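Local coordinates for protein RNA-dependent RNA Polymerase (Bombyx mori cytoplasmic polyhedrosis virus, PDB 6TZ0) that synthesises RNA from an RNA template inside the virus particle, serving both conservative transcription of plus strands and replication of the double-stranded genome, at residues A[412-418]-A[937-942]; A[946-950]-A[1111-1115]. All blocks are in the same frame, centred on the assembly; numbering follows the deposited sequence.

Contact 1. Residues A[412-418]-A[937-942]; sequences HHDEAWL and LEQLGK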
loop_
_atom_site.group_PDB
_atom_site.type_symbol
_atom_site.label_atom_id
_atom_site.label_comp_id
_atom_site.label_asym_id
_atom_site.label_seq_id
_atom_site.Cartn_x
_atom_site.Cartn_y
_atom_site.Cartn_z
ATOM N N HIS A 412 9.141 -7.372 21.013
ATOM C CA HIS A 412 9.119 -6.006 21.519
ATOM C C HIS A 412 8.455 -5.145 20.452
ATOM O O HIS A 412 8.989 -4.991 19.351
ATOM C CB HIS A 412 10.525 -5.511 21.843
ATOM C CG HIS A 412 10.552 -4.176 22.518
ATOM N ND1 HIS A 412 10.179 -4.001 23.831
ATOM C CD2 HIS A 412 10.908 -2.954 22.062
ATOM C CE1 HIS A 412 10.303 -2.728 24.155
ATOM N NE2 HIS A 412 10.744 -2.071 23.100
ATOM N N HIS A 413 7.292 -4.588 20.774
ATOM C CA HIS A 413 6.437 -3.996 19.760
ATOM C C HIS A 413 6.751 -2.536 19.480
ATOM O O HIS A 413 6.395 -2.034 18.408
ATOM C CB HIS A 413 4.978 -4.163 20.173
ATOM C CG HIS A 413 4.552 -5.594 20.268
ATOM N ND1 HIS A 413 4.267 -6.361 19.160
ATOM C CD2 HIS A 413 4.399 -6.408 21.336
ATOM C CE1 HIS A 413 3.934 -7.579 19.544
ATOM N NE2 HIS A 413 4.012 -7.636 20.859
ATOM N N ASP A 414 7.438 -1.857 20.395
ATOM C CA ASP A 414 7.848 -0.481 20.153
ATOM C C ASP A 414 8.968 -0.414 19.126
ATOM O O ASP A 414 8.931 0.408 18.200
ATOM C CB ASP A 414 8.280 0.147 21.467
ATOM C CG ASP A 414 7.141 0.274 22.426
ATOM O OD1 ASP A 414 6.012 0.378 21.936
ATOM O OD2 ASP A 414 7.361 0.266 23.653
ATOM N N GLU A 415 9.974 -1.275 19.283
ATOM C CA GLU A 415 11.037 -1.371 18.295
ATOM C C GLU A 415 10.505 -1.871 16.961
ATOM O O GLU A 415 10.992 -1.452 15.908
ATOM C CB GLU A 415 12.148 -2.277 18.823
ATOM C CG GLU A 415 13.385 -2.363 17.950
ATOM C CD GLU A 415 14.160 -1.063 17.885
ATOM O OE1 GLU A 415 14.099 -0.276 18.849
ATOM O OE2 GLU A 415 14.834 -0.825 16.862
ATOM N N ALA A 416 9.472 -2.716 16.989
ATOM C CA ALA A 416 8.835 -3.162 15.756
ATOM C C ALA A 416 8.107 -2.022 15.055
ATOM O O ALA A 416 8.144 -1.925 13.828
ATOM C CB ALA A 416 7.878 -4.311 16.050
ATOM N N TRP A 417 7.455 -1.140 15.817
ATOM C CA TRP A 417 6.801 0.028 15.229
ATOM C C TRP A 417 7.807 1.002 14.628
ATOM O O TRP A 417 7.587 1.539 13.532
ATOM C CB TRP A 417 5.940 0.716 16.286
ATOM C CG TRP A 417 5.457 2.076 15.909
ATOM C CD1 TRP A 417 5.884 3.258 16.431
ATOM C CD2 TRP A 417 4.473 2.406 14.926
ATOM N NE1 TRP A 417 5.226 4.300 15.846
ATOM C CE2 TRP A 417 4.352 3.806 14.916
ATOM C CE3 TRP A 417 3.680 1.656 14.058
ATOM C CZ2 TRP A 417 3.477 4.469 14.071
ATOM C CZ3 TRP A 417 2.811 2.316 13.225
ATOM C CH2 TRP A 417 2.718 3.707 13.234
ATOM N N LEU A 418 8.926 1.228 15.319
ATOM C CA LEU A 418 9.966 2.088 14.759
ATOM C C LEU A 418 10.610 1.483 13.516
ATOM O O LEU A 418 10.905 2.211 12.561
ATOM C CB LEU A 418 11.022 2.400 15.817
ATOM C CG LEU A 418 10.841 3.669 16.651
ATOM C CD1 LEU A 418 9.653 3.612 17.581
ATOM C CD2 LEU A 418 12.098 3.907 17.448
ATOM N N LEU A 937 13.731 10.613 19.358
ATOM C CA LEU A 937 13.184 9.433 18.699
ATOM C C LEU A 937 13.795 8.146 19.239
ATOM O O LEU A 937 13.114 7.117 19.288
ATOM C CB LEU A 937 13.398 9.544 17.193
ATOM C CG LEU A 937 12.906 8.420 16.291
ATOM C CD1 LEU A 937 11.428 8.200 16.483
ATOM C CD2 LEU A 937 13.200 8.780 14.862
ATOM N N GLU A 938 15.056 8.189 19.674
ATOM C CA GLU A 938 15.698 7.004 20.243
ATOM C C GLU A 938 15.099 6.549 21.566
ATOM O O GLU A 938 15.401 5.435 22.003
ATOM C CB GLU A 938 17.184 7.251 20.471
ATOM C CG GLU A 938 17.997 7.357 19.226
ATOM C CD GLU A 938 19.457 7.584 19.523
ATOM O OE1 GLU A 938 19.806 7.751 20.710
ATOM O OE2 GLU A 938 20.263 7.604 18.569
ATOM N N GLN A 939 14.279 7.365 22.220
ATOM C CA GLN A 939 13.755 7.032 23.530
ATOM C C GLN A 939 12.427 6.294 23.464
ATOM O O GLN A 939 11.662 6.343 24.430
ATOM C CB GLN A 939 13.593 8.299 24.368
ATOM C CG GLN A 939 14.840 9.143 24.449
ATOM C CD GLN A 939 16.059 8.333 24.790
ATOM O OE1 GLN A 939 16.983 8.220 23.991
ATOM N NE2 GLN A 939 16.058 7.735 25.970
ATOM N N LEU A 940 12.128 5.621 22.355
ATOM C CA LEU A 940 10.802 5.049 22.166
ATOM C C LEU A 940 10.768 3.533 22.149
ATOM O O LEU A 940 9.684 2.963 22.252
ATOM C CB LEU A 940 10.170 5.567 20.870
ATOM C CG LEU A 940 9.882 7.066 20.797
ATOM C CD1 LEU A 940 9.184 7.387 19.495
ATOM C CD2 LEU A 940 9.072 7.538 21.976
ATOM N N GLY A 941 11.908 2.863 22.015
ATOM C CA GLY A 941 11.946 1.417 22.133
ATOM C C GLY A 941 13.356 0.889 22.017
ATOM O O GLY A 941 14.121 1.398 21.193
ATOM N N LYS A 942 13.704 -0.121 22.827
ATOM C CA LYS A 942 15.049 -0.704 22.928
ATOM C C LYS A 942 16.094 0.367 23.253
ATOM O O LYS A 942 16.931 0.739 22.431
ATOM C CB LYS A 942 15.432 -1.490 21.669
ATOM C CG LYS A 942 14.668 -2.778 21.473
ATOM C CD LYS A 942 15.082 -3.831 22.481
ATOM C CE LYS A 942 14.402 -5.157 22.176
ATOM N NZ LYS A 942 14.754 -6.219 23.156
#

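Contact 2. Residues A[946-950]-A[1111-1115]; sequences REKSR and FVAIS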
loop_
_atom_site.group_PDB
_atom_site.type_symbol
_atom_site.label_atom_id
_atom_site.label_comp_id
_atom_site.label_asym_id
_atom_site.label_seq_id
_atom_site.Cartn_x
_atom_site.Cartn_y
_atom_site.Cartn_z
ATOM N N ARG A 946 21.946 2.718 20.593
ATOM C CA ARG A 946 22.562 3.690 19.701
ATOM C C ARG A 946 23.559 4.599 20.405
ATOM O O ARG A 946 24.538 5.031 19.783
ATOM C CB ARG A 946 21.473 4.521 19.022
ATOM C CG ARG A 946 20.591 3.706 18.083
ATOM C CD ARG A 946 19.507 4.554 17.459
ATOM N NE ARG A 946 18.561 3.772 16.672
ATOM C CZ ARG A 946 18.662 3.568 15.364
ATOM N NH1 ARG A 946 19.664 4.103 14.682
ATOM N NH2 ARG A 946 17.750 2.843 14.734
ATOM N N GLU A 947 23.352 4.894 21.691
ATOM C CA GLU A 947 24.323 5.719 22.402
ATOM C C GLU A 947 25.609 4.949 22.682
ATOM O O GLU A 947 26.688 5.550 22.723
ATOM C CB GLU A 947 23.721 6.273 23.697
ATOM C CG GLU A 947 23.363 5.242 24.750
ATOM C CD GLU A 947 22.815 5.871 26.018
ATOM O OE1 GLU A 947 22.680 7.112 26.051
ATOM O OE2 GLU A 947 22.530 5.128 26.982
ATOM N N LYS A 948 25.524 3.622 22.821
ATOM C CA LYS A 948 26.733 2.810 22.917
ATOM C C LYS A 948 27.490 2.795 21.598
ATOM O O LYS A 948 28.726 2.799 21.587
ATOM C CB LYS A 948 26.384 1.384 23.333
ATOM C CG LYS A 948 25.918 1.233 24.760
ATOM C CD LYS A 948 25.644 -0.227 25.064
ATOM C CE LYS A 948 25.149 -0.426 26.486
ATOM N NZ LYS A 948 24.871 -1.862 26.754
ATOM N N SER A 949 26.761 2.784 20.479
ATOM C CA SER A 949 27.402 2.840 19.171
ATOM C C SER A 949 28.079 4.186 18.947
ATOM O O SER A 949 29.185 4.243 18.401
ATOM C CB SER A 949 26.373 2.561 18.077
ATOM O OG SER A 949 26.961 2.626 16.792
ATOM N N ARG A 950 27.442 5.273 19.395
ATOM C CA ARG A 950 28.064 6.593 19.305
ATOM C C ARG A 950 29.286 6.700 20.213
ATOM O O ARG A 950 30.292 7.315 19.837
ATOM C CB ARG A 950 27.050 7.680 19.653
ATOM C CG ARG A 950 25.955 7.879 18.626
ATOM C CD ARG A 950 25.163 9.142 18.911
ATOM N NE ARG A 950 24.420 9.070 20.158
ATOM C CZ ARG A 950 23.178 8.620 20.245
ATOM N NH1 ARG A 950 22.554 8.215 19.150
ATOM N NH2 ARG A 950 22.559 8.581 21.417
ATOM N N PHE A 1111 33.076 -3.388 16.365
ATOM C CA PHE A 1111 31.862 -4.197 16.461
ATOM C C PHE A 1111 30.757 -3.508 17.254
ATOM O O PHE A 1111 29.577 -3.641 16.909
ATOM C CB PHE A 1111 32.194 -5.545 17.086
ATOM C CG PHE A 1111 32.951 -6.449 16.179
ATOM C CD1 PHE A 1111 32.846 -6.314 14.808
ATOM C CD2 PHE A 1111 33.814 -7.395 16.691
ATOM C CE1 PHE A 1111 33.554 -7.129 13.968
ATOM C CE2 PHE A 1111 34.529 -8.216 15.850
ATOM C CZ PHE A 1111 34.394 -8.084 14.484
ATOM N N VAL A 1112 31.114 -2.776 18.308
ATOM C CA VAL A 1112 30.103 -2.058 19.079
ATOM C C VAL A 1112 29.589 -0.839 18.306
ATOM O O VAL A 1112 28.392 -0.528 18.358
ATOM C CB VAL A 1112 30.665 -1.683 20.465
ATOM C CG1 VAL A 1112 29.668 -0.871 21.287
ATOM C CG2 VAL A 1112 31.027 -2.931 21.234
ATOM N N ALA A 1113 30.456 -0.162 17.545
ATOM C CA ALA A 1113 30.022 1.004 16.779
ATOM C C ALA A 1113 29.125 0.610 15.610
ATOM O O ALA A 1113 28.163 1.319 15.296
ATOM C CB ALA A 1113 31.235 1.787 16.286
ATOM N N ILE A 1114 29.418 -0.515 14.953
ATOM C CA ILE A 1114 28.498 -1.032 13.942
ATOM C C ILE A 1114 27.270 -1.647 14.605
ATOM O O ILE A 1114 26.190 -1.677 13.996
ATOM C CB ILE A 1114 29.241 -2.026 13.026
ATOM C CG1 ILE A 1114 30.474 -1.365 12.430
ATOM C CG2 ILE A 1114 28.395 -2.508 11.857
ATOM C CD1 ILE A 1114 30.193 -0.120 11.706
ATOM N N SER A 1115 27.411 -2.085 15.864
ATOM C CA SER A 1115 26.355 -2.678 16.696
ATOM C C SER A 1115 25.762 -3.932 16.064
ATOM O O SER A 1115 24.564 -4.198 16.192
ATOM C CB SER A 1115 25.243 -1.678 17.032
ATOM O OG SER A 1115 24.443 -1.430 15.895
#

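Contact 1. Residues A[412-418]-A[937-942]
A connection between two helices can seat itself on a third by matching methyl groups, carbonyls and a glycine to its first turns. Here the sequence begins with Leu937, on helix 927-937. Its carbonyl O lies 3.8 Å from CD2 of Leu418, and its own CD1 reaches the same methyl at 4.5 Å; beyond the pair, Leu937 also packs on Ile450 and Ala454 of helix 449-455. Glu938 and Gln939 point away from helix 413-422, and Gln939 packs on Ile68 of the Viral structural protein 4 chain. Leu940 returns to the interface, its CB 3.9 Å from CD1 of Leu418, so that Leu418 lies against both leucines. The carbonyl O of Leu940 lies 3.2 Å from CB of Asp414, whose carboxylate is held by Tyr460 and Arg461. In this way a turn of the C-terminal region, which forms the bracelet in reovirus-type polymerases, is applied to the start of a helix of the central polymerase region. Gly941 makes the closest backbone approach, with its CA 4.8 Å from CA of Glu415. A CB here would clash with Asp414 CB and Glu415 N, so the absence of a side chain permits the fit. Gly941 O and Glu415 OE1 are 2.9 Å apart, yet as two acceptors they are neighbours, not bonding partners. Lys942, with positive phi, places its CB 3.3 Å from Glu415 OE1 and its CG 3.8 Å from CD2 of the N-cap residue His412.

Contact 2. Residues A[946-950]-A[1111-1115]
Ser949 presses its side chain against the carbonyl end of helix 1107-1114, where OG donates a hydrogen bond to Ala1113 O at 2.3 Å. The bond is very short, and the backbones are correspondingly close: the CA atoms of Ser949 and Ala1113 are just 4.0 Å apart, and CA of Ser949 lies 3.6 Å from Val1112 O. Such proximity requires small residues, and serine facing alanine supplies them; Ala952, one turn further along helix 945-958, is touched by both Val1112 and Ala1113. The example illustrates a general feature of helix ends: carbonyls of the last turn lack the amide partners that a longer helix would provide, and a hydroxyl from a neighbouring helix can serve one of them. Both helices belong to the C-terminal region, which in reovirus-type polymerases forms the bracelet domain. Beside this bond, Val1112 CG1 lies 3.8 Å from Lys948 O and 4.5 Å from Lys948 CB, while the extended lysine chain leads away. Helix 1107-1114 gives way at Ser1115, the first residue past its end, whose positive phi turns the backbone out of the helical path; its OG donates to Ile1114 O at 2.6 Å, occupying another of the terminal carbonyls. The amides of Tyr969 and Gly970 also reach OG of Ser949 through weak hydrogen bonds, tying the adjoining loop to this point.

The two contacts follow in series along the chain and lie on the same side of its centre, their own centres about 17 Å apart. Contact 1 uses the connection after helix 927-937, and contact 2 uses the first turns of helix 945-958, the next helix. A direct bridge joins them: Glu938 OE2 forms a salt bridge with Arg950 NH1 at 2.4 Å, and packs 3.3 Å from CD of Arg946. Two consecutive helices and the loop between them, all of the C-terminal region, thus meet the central polymerase region at one end and a later C-terminal helix at the other, linking parts distant in sequence. Both contacts lie away from the nucleotide- and metal-binding residues.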